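Local coordinates for nucleocapsid (Crimean-congo hemorrhagic fever virus, PDB 4AKL), which binds single- and double-stranded RNA, probably packaging the viral genome, and displays sequence-non-specific DNA endonuclease activity, at residues I5-N8 and E12-K15; E18-G23 and N399-A404; I77-W82 and S464-A469. All coordinates share one frame; numbering follows the deposited sequence.

Contact 1: residues I5-N8 and E12-K15; sequences IEVN and EMNK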
loop_
_atom_site.group_PDB
_atom_site.type_symbol
_atom_site.label_atom_id
_atom_site.label_comp_id
_atom_site.label_asym_id
_atom_site.label_seq_id
_atom_site.Cartn_x
_atom_site.Cartn_y
_atom_site.Cartn_z
ATOM N N ILE A 5 7.911 23.458 10.958
ATOM C CA ILE A 5 7.424 22.418 11.859
ATOM C C ILE A 5 8.640 21.755 12.531
ATOM O O ILE A 5 8.990 20.615 12.223
ATOM C CB ILE A 5 6.528 21.357 11.141
ATOM C CG1 ILE A 5 5.552 22.022 10.150
ATOM C CG2 ILE A 5 5.801 20.480 12.208
ATOM C CD1 ILE A 5 4.475 21.091 9.550
ATOM N N GLU A 6 9.259 22.511 13.457
ATOM C CA GLU A 6 10.457 22.109 14.186
ATOM C C GLU A 6 10.047 21.210 15.328
ATOM O O GLU A 6 9.788 21.674 16.450
ATOM C CB GLU A 6 11.223 23.322 14.734
ATOM C CG GLU A 6 11.739 24.288 13.675
ATOM C CD GLU A 6 12.614 25.400 14.276
ATOM O OE1 GLU A 6 12.592 25.581 15.532
ATOM O OE2 GLU A 6 13.324 26.089 13.493
ATOM N N VAL A 7 10.010 19.928 15.015
ATOM C CA VAL A 7 9.506 18.905 15.866
ATOM C C VAL A 7 10.424 17.747 15.665
ATOM O O VAL A 7 10.571 17.264 14.532
ATOM C CB VAL A 7 8.042 18.525 15.447
ATOM C CG1 VAL A 7 7.591 17.258 16.106
ATOM C CG2 VAL A 7 7.072 19.662 15.784
ATOM N N ASN A 8 11.057 17.293 16.737
ATOM C CA ASN A 8 12.008 16.171 16.674
ATOM C C ASN A 8 11.586 14.996 17.577
ATOM O O ASN A 8 12.400 14.096 17.865
ATOM C CB ASN A 8 13.423 16.676 17.068
ATOM C CG ASN A 8 13.883 17.895 16.232
ATOM O OD1 ASN A 8 14.271 17.784 15.029
ATOM N ND2 ASN A 8 13.842 19.055 16.860
ATOM N N GLU A 12 7.511 17.079 21.586
ATOM C CA GLU A 12 7.709 18.262 20.726
ATOM C C GLU A 12 6.539 18.407 19.762
ATOM O O GLU A 12 5.965 19.493 19.632
ATOM C CB GLU A 12 9.056 18.204 19.983
ATOM C CG GLU A 12 10.266 18.585 20.899
ATOM C CD GLU A 12 11.621 18.641 20.161
ATOM O OE1 GLU A 12 11.641 18.581 18.916
ATOM O OE2 GLU A 12 12.674 18.750 20.832
ATOM N N MET A 13 6.155 17.304 19.132
ATOM C CA MET A 13 5.016 17.314 18.254
ATOM C C MET A 13 3.739 17.721 18.957
ATOM O O MET A 13 2.988 18.526 18.410
ATOM C CB MET A 13 4.807 15.941 17.540
ATOM C CG MET A 13 3.630 15.938 16.546
ATOM S SD MET A 13 3.963 16.784 14.992
ATOM C CE MET A 13 2.394 17.618 14.763
ATOM N N ASN A 14 3.463 17.184 20.138
ATOM C CA ASN A 14 2.157 17.534 20.824
ATOM C C ASN A 14 2.001 18.996 21.115
ATOM O O ASN A 14 0.925 19.545 20.955
ATOM C CB ASN A 14 1.940 16.742 22.093
ATOM C CG ASN A 14 1.566 15.291 21.834
ATOM O OD1 ASN A 14 1.095 14.926 20.776
ATOM N ND2 ASN A 14 1.775 14.465 22.826
ATOM N N LYS A 15 3.085 19.626 21.512
ATOM C CA LYS A 15 3.052 21.055 21.855
ATOM C C LYS A 15 2.877 21.914 20.612
ATOM O O LYS A 15 2.097 22.875 20.631
ATOM C CB LYS A 15 4.302 21.467 22.634
ATOM C CG LYS A 15 4.288 20.990 24.064
ATOM C CD LYS A 15 5.357 21.720 24.882
ATOM C CE LYS A 15 5.233 21.431 26.362
ATOM N NZ LYS A 15 5.982 22.408 27.180
#
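Asn8 and Glu12 carry the polar half of this contact, in which residues 5-8 fold back against the start of helix 10-24. One carboxylate oxygen takes both bonds. Asn8 N donates to Glu12 OE1 at 2.6 Å, reaching it on the anti side and somewhat out of the carboxylate plane, while Asn8 ND2 donates to the syn lone pair of the same Glu12 OE1 at 3.0 Å. Neither bond is straight, with N-H...O angles of 143° and 136°. The amide of Asn8 and the carboxylate of Glu12 lie nearly perpendicular, 77° apart, and Glu12 reaches across with its chain extended beyond CG. The structural setting is a helix start: Ser9 OG bonds the backbone N of Glu12, and a carboxylate in this first turn would be expected to sit favourably with the helix dipole. Just upstream, Glu6 is the centre of an inverse gamma turn that bends the approaching chain.

Apolar packing fills the inner side. With its CG1 trans to the backbone N, Val7 presses this methyl on the helix backbone, 3.3 Å from Met13 N and a tight 3.4 Å from Met13 CA. Val7 CG1 also lies 3.4 Å from Met13 CB, and the bend at chi2 of Met13 brings SD to 3.8 Å from Val7 CG1. Trp16 of the same helix touches Val7, and Met13 continues onto helix 77-83.

Contact 2: residues E18-G23 and N399-A404; sequences EEFKKG and NPDDAA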
loop_
_atom_site.group_PDB
_atom_site.type_symbol
_atom_site.label_atom_id
_atom_site.label_comp_id
_atom_site.label_asym_id
_atom_site.label_seq_id
_atom_site.Cartn_x
_atom_site.Cartn_y
_atom_site.Cartn_z
ATOM N N GLU A 18 -0.837 21.697 19.804
ATOM C CA GLU A 18 -1.843 22.335 20.689
ATOM C C GLU A 18 -1.997 23.804 20.340
ATOM O O GLU A 18 -3.130 24.296 20.199
ATOM C CB GLU A 18 -1.513 22.161 22.173
ATOM C CG GLU A 18 -1.870 20.798 22.731
ATOM C CD GLU A 18 -3.375 20.485 22.666
ATOM O OE1 GLU A 18 -4.204 21.257 23.230
ATOM O OE2 GLU A 18 -3.730 19.461 22.055
ATOM N N GLU A 19 -0.854 24.483 20.224
ATOM C CA GLU A 19 -0.749 25.848 19.699
ATOM C C GLU A 19 -1.585 26.001 18.431
ATOM O O GLU A 19 -2.493 26.828 18.343
ATOM C CB GLU A 19 0.734 26.143 19.335
ATOM C CG GLU A 19 0.983 27.469 18.572
ATOM C CD GLU A 19 1.700 27.317 17.191
ATOM O OE1 GLU A 19 1.682 26.194 16.532
ATOM O OE2 GLU A 19 2.284 28.367 16.763
ATOM N N PHE A 20 -1.259 25.169 17.457
ATOM C CA PHE A 20 -1.837 25.245 16.139
ATOM C C PHE A 20 -3.347 25.026 16.166
ATOM O O PHE A 20 -4.075 25.733 15.481
ATOM C CB PHE A 20 -1.171 24.196 15.228
ATOM C CG PHE A 20 -1.493 24.367 13.791
ATOM C CD1 PHE A 20 -2.662 23.870 13.270
ATOM C CD2 PHE A 20 -0.635 25.052 12.948
ATOM C CE1 PHE A 20 -2.972 24.042 11.909
ATOM C CE2 PHE A 20 -0.953 25.219 11.571
ATOM C CZ PHE A 20 -2.105 24.715 11.068
ATOM N N LYS A 21 -3.795 24.035 16.946
ATOM C CA LYS A 21 -5.217 23.700 17.067
ATOM C C LYS A 21 -5.987 24.881 17.605
ATOM O O LYS A 21 -7.047 25.231 17.082
ATOM C CB LYS A 21 -5.440 22.516 18.013
ATOM C CG LYS A 21 -6.933 22.223 18.296
ATOM C CD LYS A 21 -7.117 21.195 19.388
ATOM C CE LYS A 21 -8.545 21.256 19.976
ATOM N NZ LYS A 21 -8.705 20.304 21.111
ATOM N N LYS A 22 -5.437 25.465 18.669
ATOM C CA LYS A 22 -6.013 26.629 19.299
ATOM C C LYS A 22 -6.008 27.781 18.305
ATOM O O LYS A 22 -7.014 28.453 18.131
ATOM C CB LYS A 22 -5.243 27.009 20.607
ATOM C CG LYS A 22 -4.289 28.245 20.520
ATOM C CD LYS A 22 -3.561 28.519 21.827
ATOM C CE LYS A 22 -3.549 30.006 22.080
ATOM N NZ LYS A 22 -4.900 30.451 22.582
ATOM N N GLY A 23 -4.859 27.983 17.651
ATOM C CA GLY A 23 -4.666 29.100 16.753
ATOM C C GLY A 23 -5.655 29.081 15.609
ATOM O O GLY A 23 -6.240 30.124 15.290
ATOM N N ASN A 399 5.142 28.063 5.679
ATOM C CA ASN A 399 4.135 28.937 6.346
ATOM C C ASN A 399 2.900 28.098 6.720
ATOM O O ASN A 399 1.888 28.183 6.050
ATOM C CB ASN A 399 3.732 30.105 5.425
ATOM C CG ASN A 399 4.850 31.142 5.238
ATOM O OD1 ASN A 399 5.198 31.865 6.174
ATOM N ND2 ASN A 399 5.408 31.227 4.013
ATOM N N PRO A 400 2.991 27.265 7.773
ATOM C CA PRO A 400 1.945 26.287 8.117
ATOM C C PRO A 400 0.519 26.784 8.256
ATOM O O PRO A 400 -0.405 26.022 7.975
ATOM C CB PRO A 400 2.421 25.741 9.488
ATOM C CG PRO A 400 3.833 25.835 9.417
ATOM C CD PRO A 400 4.138 27.119 8.679
ATOM N N ASP A 401 0.337 28.041 8.667
ATOM C CA ASP A 401 -1.022 28.602 8.864
ATOM C C ASP A 401 -1.810 28.737 7.571
ATOM O O ASP A 401 -3.047 28.750 7.599
ATOM C CB ASP A 401 -0.970 29.918 9.651
ATOM C CG ASP A 401 -0.759 29.686 11.147
ATOM O OD1 ASP A 401 -1.359 28.728 11.688
ATOM O OD2 ASP A 401 -0.023 30.456 11.776
ATOM N N ASP A 402 -1.099 28.785 6.433
ATOM C CA ASP A 402 -1.755 28.685 5.146
ATOM C C ASP A 402 -2.504 27.365 4.945
ATOM O O ASP A 402 -3.329 27.288 4.022
ATOM C CB ASP A 402 -0.758 28.908 3.978
ATOM C CG ASP A 402 -0.345 30.360 3.832
ATOM O OD1 ASP A 402 -0.946 31.213 4.515
ATOM O OD2 ASP A 402 0.581 30.636 3.028
ATOM N N ALA A 403 -2.249 26.326 5.770
ATOM C CA ALA A 403 -3.102 25.098 5.712
ATOM C C ALA A 403 -4.593 25.456 5.818
ATOM O O ALA A 403 -5.429 24.793 5.212
ATOM C CB ALA A 403 -2.723 24.090 6.784
ATOM N N ALA A 404 -4.916 26.515 6.572
ATOM C CA ALA A 404 -6.302 26.956 6.716
ATOM C C ALA A 404 -6.956 27.333 5.377
ATOM O O ALA A 404 -8.168 27.207 5.235
ATOM C CB ALA A 404 -6.431 28.162 7.801
#
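This is an aromatic contact made by a single side chain, Phe20 of helix 10-24, whose ring edge region meets two oxygens, of Pro400 and Asp401, and more loosely Pro400 CB and Ala403 CB, so that the N-terminal helix is joined to a loop segment almost four hundred residues later in the chain. The backbones stay well apart, with Phe20 CA 8.1 Å from Asp401 CA, and the ring spans the gap. Its CG is trans to the backbone N (chi1 -168°), which carries the far end of the ring, CE2 and CZ, to the other segment. Pro400 O lies near the ring plane at the edge, 3.7 Å from Phe20 CE2, and Pro400 CB is 4.0 Å from Phe20 CE2. Ala403 CB adds a looser edge contact at 4.4 Å from Phe20 CZ.

Residues 400-404 begin a 3-10 helix, with i to i+3 bonds such as Ala403 N to Pro400 O (2.9 Å) and Ala404 N to Asp401 O; this tight winding sets Pro400 and Ala403 on the side that faces the helix. The carbonyl at the ring edge is therefore already engaged in its own segment.

Asp401 approaches differently. Its OD1 comes obliquely to 3.5 Å from Phe20 CE2, with the carboxylate plane turned 24° from the ring, and it accepts a hydrogen bond from Asn24 ND2, which also bonds Phe20 O. Trp16, one helical turn earlier, meets the Phe20 ring at a shallow angle and touches Pro400 as well.

Contact 3: residues I77-W82 and S464-A469; sequences IYECAW and SPFQNA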
loop_
_atom_site.group_PDB
_atom_site.type_symbol
_atom_site.label_atom_id
_atom_site.label_comp_id
_atom_site.label_asym_id
_atom_site.label_seq_id
_atom_site.Cartn_x
_atom_site.Cartn_y
_atom_site.Cartn_z
ATOM N N ILE A 77 -4.475 17.138 10.281
ATOM C CA ILE A 77 -3.358 18.063 10.577
ATOM C C ILE A 77 -2.213 17.487 11.380
ATOM O O ILE A 77 -1.021 17.680 11.032
ATOM C CB ILE A 77 -3.838 19.303 11.279
ATOM C CG1 ILE A 77 -4.741 20.103 10.331
ATOM C CG2 ILE A 77 -2.657 20.156 11.673
ATOM C CD1 ILE A 77 -4.032 20.594 9.015
ATOM N N TYR A 78 -2.559 16.767 12.426
ATOM C CA TYR A 78 -1.546 16.255 13.370
ATOM C C TYR A 78 -0.597 15.329 12.654
ATOM O O TYR A 78 0.612 15.478 12.747
ATOM C CB TYR A 78 -2.210 15.504 14.526
ATOM C CG TYR A 78 -1.245 15.021 15.576
ATOM C CD1 TYR A 78 -0.893 15.827 16.618
ATOM C CD2 TYR A 78 -0.668 13.733 15.509
ATOM C CE1 TYR A 78 -0.018 15.407 17.588
ATOM C CE2 TYR A 78 0.241 13.294 16.494
ATOM C CZ TYR A 78 0.555 14.132 17.519
ATOM O OH TYR A 78 1.426 13.736 18.502
ATOM N N GLU A 79 -1.153 14.390 11.914
ATOM C CA GLU A 79 -0.326 13.362 11.294
ATOM C C GLU A 79 0.405 13.904 10.080
ATOM O O GLU A 79 1.572 13.543 9.873
ATOM C CB GLU A 79 -1.151 12.130 10.955
ATOM C CG GLU A 79 -1.609 11.376 12.172
ATOM C CD GLU A 79 -2.833 11.981 12.921
ATOM O OE1 GLU A 79 -3.573 12.800 12.329
ATOM O OE2 GLU A 79 -3.041 11.605 14.125
ATOM N N CYS A 80 -0.262 14.782 9.297
ATOM C CA CYS A 80 0.384 15.446 8.153
ATOM C C CYS A 80 1.552 16.293 8.660
ATOM O O CYS A 80 2.646 16.270 8.079
ATOM C CB CYS A 80 -0.620 16.323 7.382
ATOM S SG CYS A 80 -1.910 15.399 6.531
ATOM N N ALA A 81 1.340 17.029 9.750
ATOM C CA ALA A 81 2.441 17.826 10.316
ATOM C C ALA A 81 3.572 16.903 10.782
ATOM O O ALA A 81 4.753 17.192 10.559
ATOM C CB ALA A 81 1.975 18.689 11.414
ATOM N N TRP A 82 3.230 15.800 11.435
ATOM C CA TRP A 82 4.255 14.846 11.862
ATOM C C TRP A 82 5.057 14.278 10.657
ATOM O O TRP A 82 6.292 14.182 10.709
ATOM C CB TRP A 82 3.600 13.717 12.659
ATOM C CG TRP A 82 4.505 12.551 13.050
ATOM C CD1 TRP A 82 4.462 11.291 12.534
ATOM C CD2 TRP A 82 5.545 12.537 14.047
ATOM N NE1 TRP A 82 5.391 10.493 13.127
ATOM C CE2 TRP A 82 6.080 11.219 14.066
ATOM C CE3 TRP A 82 6.076 13.502 14.930
ATOM C CZ2 TRP A 82 7.141 10.844 14.915
ATOM C CZ3 TRP A 82 7.113 13.134 15.776
ATOM C CH2 TRP A 82 7.635 11.815 15.766
ATOM N N SER A 464 -6.853 6.599 8.527
ATOM C CA SER A 464 -5.880 7.626 8.290
ATOM C C SER A 464 -5.094 7.222 7.056
ATOM O O SER A 464 -4.905 5.999 6.815
ATOM C CB SER A 464 -4.930 7.748 9.470
ATOM O OG SER A 464 -3.744 8.462 9.154
ATOM N N PRO A 465 -4.636 8.225 6.262
ATOM C CA PRO A 465 -3.717 7.945 5.167
ATOM C C PRO A 465 -2.330 7.447 5.583
ATOM O O PRO A 465 -1.623 6.910 4.730
ATOM C CB PRO A 465 -3.591 9.296 4.421
ATOM C CG PRO A 465 -4.059 10.310 5.329
ATOM C CD PRO A 465 -5.010 9.649 6.315
ATOM N N PHE A 466 -1.959 7.623 6.885
ATOM C CA PHE A 466 -0.635 7.269 7.375
ATOM C C PHE A 466 -0.519 5.887 7.999
ATOM O O PHE A 466 0.524 5.553 8.496
ATOM C CB PHE A 466 -0.141 8.349 8.327
ATOM C CG PHE A 466 -0.090 9.665 7.658
ATOM C CD1 PHE A 466 0.949 9.969 6.817
ATOM C CD2 PHE A 466 -1.109 10.588 7.828
ATOM C CE1 PHE A 466 0.989 11.228 6.113
ATOM C CE2 PHE A 466 -1.071 11.813 7.144
ATOM C CZ PHE A 466 0.003 12.126 6.283
ATOM N N GLN A 467 -1.585 5.113 7.934
ATOM C CA GLN A 467 -1.583 3.718 8.327
ATOM C C GLN A 467 -1.103 2.829 7.217
ATOM O O GLN A 467 -1.385 3.080 6.080
ATOM C CB GLN A 467 -2.994 3.269 8.762
ATOM C CG GLN A 467 -3.319 3.688 10.147
ATOM C CD GLN A 467 -4.799 3.740 10.454
ATOM O OE1 GLN A 467 -5.666 3.774 9.545
ATOM N NE2 GLN A 467 -5.111 3.770 11.745
ATOM N N ASN A 468 -0.358 1.798 7.558
ATOM C CA ASN A 468 0.070 0.750 6.623
ATOM C C ASN A 468 -0.841 -0.399 6.911
ATOM O O ASN A 468 -1.026 -0.778 8.102
ATOM C CB ASN A 468 1.549 0.419 6.834
ATOM C CG ASN A 468 2.006 -0.907 6.149
ATOM O OD1 ASN A 468 1.424 -1.994 6.355
ATOM N ND2 ASN A 468 3.069 -0.811 5.371
ATOM N N ALA A 469 -1.425 -0.982 5.866
ATOM C CA ALA A 469 -2.411 -2.065 6.071
ATOM C C ALA A 469 -1.969 -3.392 5.457
ATOM O O ALA A 469 -2.818 -4.291 5.245
ATOM C CB ALA A 469 -3.805 -1.640 5.533
HETATM O O HOH W 1 -4.495 10.678 10.336
#
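A type I beta turn from Ser464 to Gln467, combined with an ST turn in which Ser464 OG accepts from Phe466 N (3.0 Å, nearly straight at 165°), presents Phe466 to the Glu79-Cys80 side of the buried helical segment 77-82. The turn thus fixes the backbone of the residue that does the touching. With CG of Phe466 opposite its own carbonyl carbon (chi1 -59°), the ring reaches into the angle between Glu79 and Cys80. Glu79 CB packs 3.5 Å from Phe466 CD2, and Glu79 O stands over one face, offset toward the rim. Cys80 meets the ring edge-on in a sulfur-aromatic contact, its SG 4.9 Å from the centroid of the Phe466 ring. Cys391 of helix 385-392 also touches Phe466.

The buried carboxylate of Glu79 swings away from the ring through a bend at chi2. Both of its oxygens are held from outside the two segments, OE1 by Ser33 OG and OE2 by Asn142 ND2 and Asn144 ND2. A water also joins the two segments: it donates weakly to Glu79 OE1 at 3.1 Å and lies 2.6 Å from Ser464 OG.

The three contacts lie next to one another in the helical globular body and touch pairwise, on the same side of the chain's centre, with contact centres about 13 Å (1 to 2), 15 Å (1 to 3) and 17 Å (2 to 3) apart. Contacts 1 and 2 share helix 10-24; contact 1 closes before contact 2 opens. The segments of contacts 2 and 3 alternate along the chain, and both contacts bring late segments, 399-404 and 464-469, onto helices from the first hundred residues. Side chains join them directly: Asn14 OD1 probably hydrogen-bonds Tyr78 OH, Ile5 packs on Pro400, and Phe20 on Ile77. Early and late parts of the chain are thereby built into one body.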